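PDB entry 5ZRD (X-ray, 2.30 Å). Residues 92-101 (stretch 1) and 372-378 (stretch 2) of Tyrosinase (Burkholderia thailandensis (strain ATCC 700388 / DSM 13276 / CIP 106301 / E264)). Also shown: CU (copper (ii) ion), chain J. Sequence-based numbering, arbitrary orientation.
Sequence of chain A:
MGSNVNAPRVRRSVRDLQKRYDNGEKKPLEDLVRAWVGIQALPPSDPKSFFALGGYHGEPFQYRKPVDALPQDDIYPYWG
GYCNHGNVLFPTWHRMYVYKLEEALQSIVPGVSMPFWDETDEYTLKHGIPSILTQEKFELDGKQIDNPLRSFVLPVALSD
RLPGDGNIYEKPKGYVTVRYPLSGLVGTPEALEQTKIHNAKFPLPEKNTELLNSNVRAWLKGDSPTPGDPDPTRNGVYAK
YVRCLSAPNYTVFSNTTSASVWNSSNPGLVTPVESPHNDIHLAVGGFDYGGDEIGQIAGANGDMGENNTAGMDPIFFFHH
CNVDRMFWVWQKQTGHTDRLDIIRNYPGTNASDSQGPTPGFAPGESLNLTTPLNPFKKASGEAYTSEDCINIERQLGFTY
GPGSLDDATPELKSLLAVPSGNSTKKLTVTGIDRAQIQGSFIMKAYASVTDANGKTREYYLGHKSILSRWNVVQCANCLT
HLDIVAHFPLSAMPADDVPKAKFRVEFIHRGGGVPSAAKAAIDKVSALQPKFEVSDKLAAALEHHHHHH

Stretch 1 92-101: TWHRMYVYKL
Stretch 2, residues 372-378: PLNPFKK

How does each backbone run where the stretches meet? Stretch 1 is helical from T92 to L101, phi and psi near -65° and -40°, within a helix that extends past both ends; its i to i+4 bonds include M96 N to T92 O at 3.2 Å and K100 N to M96 O at 2.7 Å. Stretch 2 is mostly extended but turns a corner at N374 and P375. The peptide before P375 is cis, P375 itself sits at -102°/22°, and F376 N bonds L373 O at 3.2 Å across the bend. The chain then leaves extended, with F376 at -75°/132° and K377 at -128°/142°. Two CA pairs set the register, W93 to L373 at 5.8 Å and M96 to F376 at 7.3 Å, with both chains advancing together.

Which bump fills which hollow? The main knob is F376, whose CA-to-CB bond points toward the helix and whose ring (chi1 -51°, m; chi2 -48°) lies among W93, M96, Y97 and K100. M96 C lies over one face of the ring, and M96 CB is 3.7 Å from F376 CD2. F376 CZ reaches the helix backbone, 3.5 Å from Y97 CA, and lies 3.7 Å from Y97 CD1. K100 CG comes to 3.4 Å from F376 CD1. A flat aromatic ring suits this place because it can lie close against the helix, which covers 116 Å² of F376.

Where does the second knob, L373, sit? Its CB also points toward the helix, and with chi1 m and chi2 t its branched end lies between T92 and M96: L373 CD1 is 3.8 Å from T92 O and 3.9 Å from M96 CG. L373 CB lies 3.9 Å from W93 CD1. M96, folded m, m, m, thus touches both knobs, and its unbranched chain can bend to their shapes.

How do polar atoms pin this apolar packing? W93, with chi1 t and chi2 88°, starts sideways but brings its indole nearer; NE1 donates to N374 O at 2.9 Å and 175°, almost straight, at the ring edge. Over one face of the same indole lies F376 CE2, 3.5 Å from W93 CE2, with the planes oblique at 40°. Tryptophan thus adds a donor to apolar surface. Farther along, K100 (m, m, t, t) lays its methylenes by F376 and extends NZ to K377 O, a 3.0 Å hydrogen bond. The whole contact buries 447 Å², while H94 points away and binds copper through NE2 at 2.2 Å from CU.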

# COMPACT_ATOMS: atom_id res chain seq x y z
N THR A 92 -22.39 24.57 -11.26
CA THR A 92 -23.59 23.83 -10.99
C THR A 92 -23.53 23.19 -9.60
O THR A 92 -24.53 23.02 -8.95
CB THR A 92 -23.78 22.74 -12.06
OG1 THR A 92 -22.58 21.99 -12.27
CG2 THR A 92 -24.22 23.34 -13.36
N TRP A 93 -22.35 22.75 -9.20
CA TRP A 93 -22.22 22.15 -7.88
C TRP A 93 -22.54 23.21 -6.84
O TRP A 93 -23.29 22.91 -5.91
CB TRP A 93 -20.85 21.52 -7.62
CG TRP A 93 -20.81 20.79 -6.32
CD1 TRP A 93 -21.15 19.49 -6.12
CD2 TRP A 93 -20.50 21.35 -5.03
NE1 TRP A 93 -21.03 19.18 -4.79
CE2 TRP A 93 -20.66 20.30 -4.10
CE3 TRP A 93 -20.12 22.61 -4.57
CZ2 TRP A 93 -20.45 20.48 -2.73
CZ3 TRP A 93 -19.91 22.79 -3.23
CH2 TRP A 93 -20.06 21.73 -2.32
N HIS A 94 -21.94 24.39 -7.00
CA HIS A 94 -22.16 25.44 -6.00
C HIS A 94 -23.59 25.93 -6.09
O HIS A 94 -24.12 26.34 -5.08
CB HIS A 94 -21.17 26.59 -6.11
CG HIS A 94 -19.82 26.17 -5.69
ND1 HIS A 94 -19.03 25.45 -6.50
CD2 HIS A 94 -19.15 26.32 -4.52
CE1 HIS A 94 -17.91 25.14 -5.86
NE2 HIS A 94 -17.95 25.70 -4.65
N ARG A 95 -24.22 25.86 -7.26
CA ARG A 95 -25.63 26.23 -7.38
C ARG A 95 -26.46 25.36 -6.43
O ARG A 95 -27.31 25.88 -5.71
CB ARG A 95 -26.14 26.09 -8.82
CG ARG A 95 -27.64 26.31 -9.03
CD ARG A 95 -27.96 26.56 -10.49
NE ARG A 95 -27.63 27.93 -10.87
CZ ARG A 95 -27.69 28.43 -12.10
NH1 ARG A 95 -28.14 27.70 -13.10
NH2 ARG A 95 -27.36 29.70 -12.29
N MET A 96 -26.21 24.06 -6.46
CA MET A 96 -26.96 23.17 -5.66
C MET A 96 -26.58 23.34 -4.18
O MET A 96 -27.46 23.24 -3.28
CB MET A 96 -26.74 21.72 -6.10
CG MET A 96 -27.41 21.42 -7.43
SD MET A 96 -29.14 21.94 -7.48
CE MET A 96 -29.73 21.09 -6.02
N TYR A 97 -25.31 23.65 -3.93
CA TYR A 97 -24.85 23.81 -2.54
C TYR A 97 -25.64 24.93 -1.89
O TYR A 97 -26.13 24.78 -0.76
CB TYR A 97 -23.35 24.08 -2.47
CG TYR A 97 -22.69 24.05 -1.11
CD1 TYR A 97 -23.23 23.37 -0.03
CD2 TYR A 97 -21.46 24.66 -0.93
CE1 TYR A 97 -22.59 23.30 1.20
CE2 TYR A 97 -20.79 24.57 0.27
CZ TYR A 97 -21.35 23.90 1.34
OH TYR A 97 -20.69 23.86 2.52
N VAL A 98 -25.77 26.02 -2.61
CA VAL A 98 -26.43 27.19 -2.06
C VAL A 98 -27.91 26.87 -1.86
O VAL A 98 -28.53 27.29 -0.89
CB VAL A 98 -26.29 28.42 -2.96
CG1 VAL A 98 -27.08 29.59 -2.38
CG2 VAL A 98 -24.84 28.80 -3.16
N TYR A 99 -28.45 26.19 -2.85
CA TYR A 99 -29.86 25.86 -2.85
C TYR A 99 -30.15 24.94 -1.67
O TYR A 99 -31.11 25.16 -1.00
CB TYR A 99 -30.25 25.15 -4.15
CG TYR A 99 -31.68 24.70 -4.26
CD1 TYR A 99 -32.68 25.61 -4.54
CD2 TYR A 99 -32.03 23.36 -4.15
CE1 TYR A 99 -33.99 25.20 -4.68
CE2 TYR A 99 -33.34 22.94 -4.30
CZ TYR A 99 -34.32 23.87 -4.58
OH TYR A 99 -35.62 23.51 -4.74
N LYS A 100 -29.30 23.94 -1.45
CA LYS A 100 -29.45 22.99 -0.36
C LYS A 100 -29.37 23.70 1.01
O LYS A 100 -30.15 23.37 1.96
CB LYS A 100 -28.44 21.86 -0.51
CG LYS A 100 -28.88 20.73 -1.42
CD LYS A 100 -30.24 20.16 -1.04
CE LYS A 100 -30.67 18.97 -1.88
NZ LYS A 100 -32.02 18.50 -1.50
N LEU A 101 -28.51 24.68 1.16
CA LEU A 101 -28.46 25.42 2.43
C LEU A 101 -29.75 26.24 2.55
O LEU A 101 -30.28 26.43 3.62
CB LEU A 101 -27.23 26.34 2.50
CG LEU A 101 -27.24 27.26 3.72
CD1 LEU A 101 -25.90 27.24 4.43
CD2 LEU A 101 -27.64 28.67 3.32
N PRO A 372 -23.30 13.00 -10.93
CA PRO A 372 -23.85 13.24 -9.59
C PRO A 372 -23.14 14.43 -8.92
O PRO A 372 -21.90 14.47 -8.87
CB PRO A 372 -23.54 11.99 -8.77
CG PRO A 372 -23.27 10.94 -9.78
CD PRO A 372 -22.65 11.69 -10.93
N LEU A 373 -23.92 15.39 -8.45
CA LEU A 373 -23.39 16.49 -7.64
C LEU A 373 -23.52 16.11 -6.17
O LEU A 373 -24.34 16.66 -5.46
CB LEU A 373 -24.16 17.78 -7.96
CG LEU A 373 -24.05 18.23 -9.42
CD1 LEU A 373 -24.99 19.37 -9.74
CD2 LEU A 373 -22.62 18.61 -9.74
N ASN A 374 -22.69 15.15 -5.75
CA ASN A 374 -22.69 14.60 -4.38
C ASN A 374 -22.43 15.70 -3.35
O ASN A 374 -21.64 16.59 -3.59
CB ASN A 374 -21.65 13.51 -4.23
CG ASN A 374 -21.87 12.38 -5.20
OD1 ASN A 374 -20.92 11.85 -5.75
ND2 ASN A 374 -23.13 12.01 -5.43
N PRO A 375 -23.08 15.66 -2.20
CA PRO A 375 -23.99 14.60 -1.76
C PRO A 375 -25.49 14.95 -1.90
O PRO A 375 -26.34 14.36 -1.21
CB PRO A 375 -23.63 14.55 -0.27
CG PRO A 375 -23.45 16.02 0.10
CD PRO A 375 -22.88 16.67 -1.15
N PHE A 376 -25.79 15.89 -2.77
CA PHE A 376 -27.13 16.45 -2.89
C PHE A 376 -28.09 15.47 -3.58
O PHE A 376 -27.79 14.94 -4.64
CB PHE A 376 -27.07 17.77 -3.66
CG PHE A 376 -26.03 18.70 -3.10
CD1 PHE A 376 -25.97 18.95 -1.74
CD2 PHE A 376 -25.08 19.28 -3.93
CE1 PHE A 376 -25.00 19.79 -1.21
CE2 PHE A 376 -24.12 20.13 -3.40
CZ PHE A 376 -24.08 20.38 -2.05
N LYS A 377 -29.27 15.29 -2.97
CA LYS A 377 -30.26 14.29 -3.40
C LYS A 377 -31.63 14.94 -3.59
O LYS A 377 -31.99 15.85 -2.86
CB LYS A 377 -30.30 13.16 -2.37
CG LYS A 377 -29.30 12.05 -2.63
CD LYS A 377 -28.54 11.66 -1.38
CE LYS A 377 -27.65 10.44 -1.55
NZ LYS A 377 -26.74 10.59 -2.70
N LYS A 378 -32.36 14.49 -4.62
CA LYS A 378 -33.79 14.89 -4.78
C LYS A 378 -34.65 14.15 -3.73
O LYS A 378 -34.16 13.22 -3.10
CB LYS A 378 -34.26 14.58 -6.20
CG LYS A 378 -33.54 15.36 -7.30
CD LYS A 378 -33.56 14.66 -8.66
CE LYS A 378 -34.15 15.52 -9.76
NZ LYS A 378 -34.40 14.73 -10.98
CU CU J . -16.21 25.60 -3.37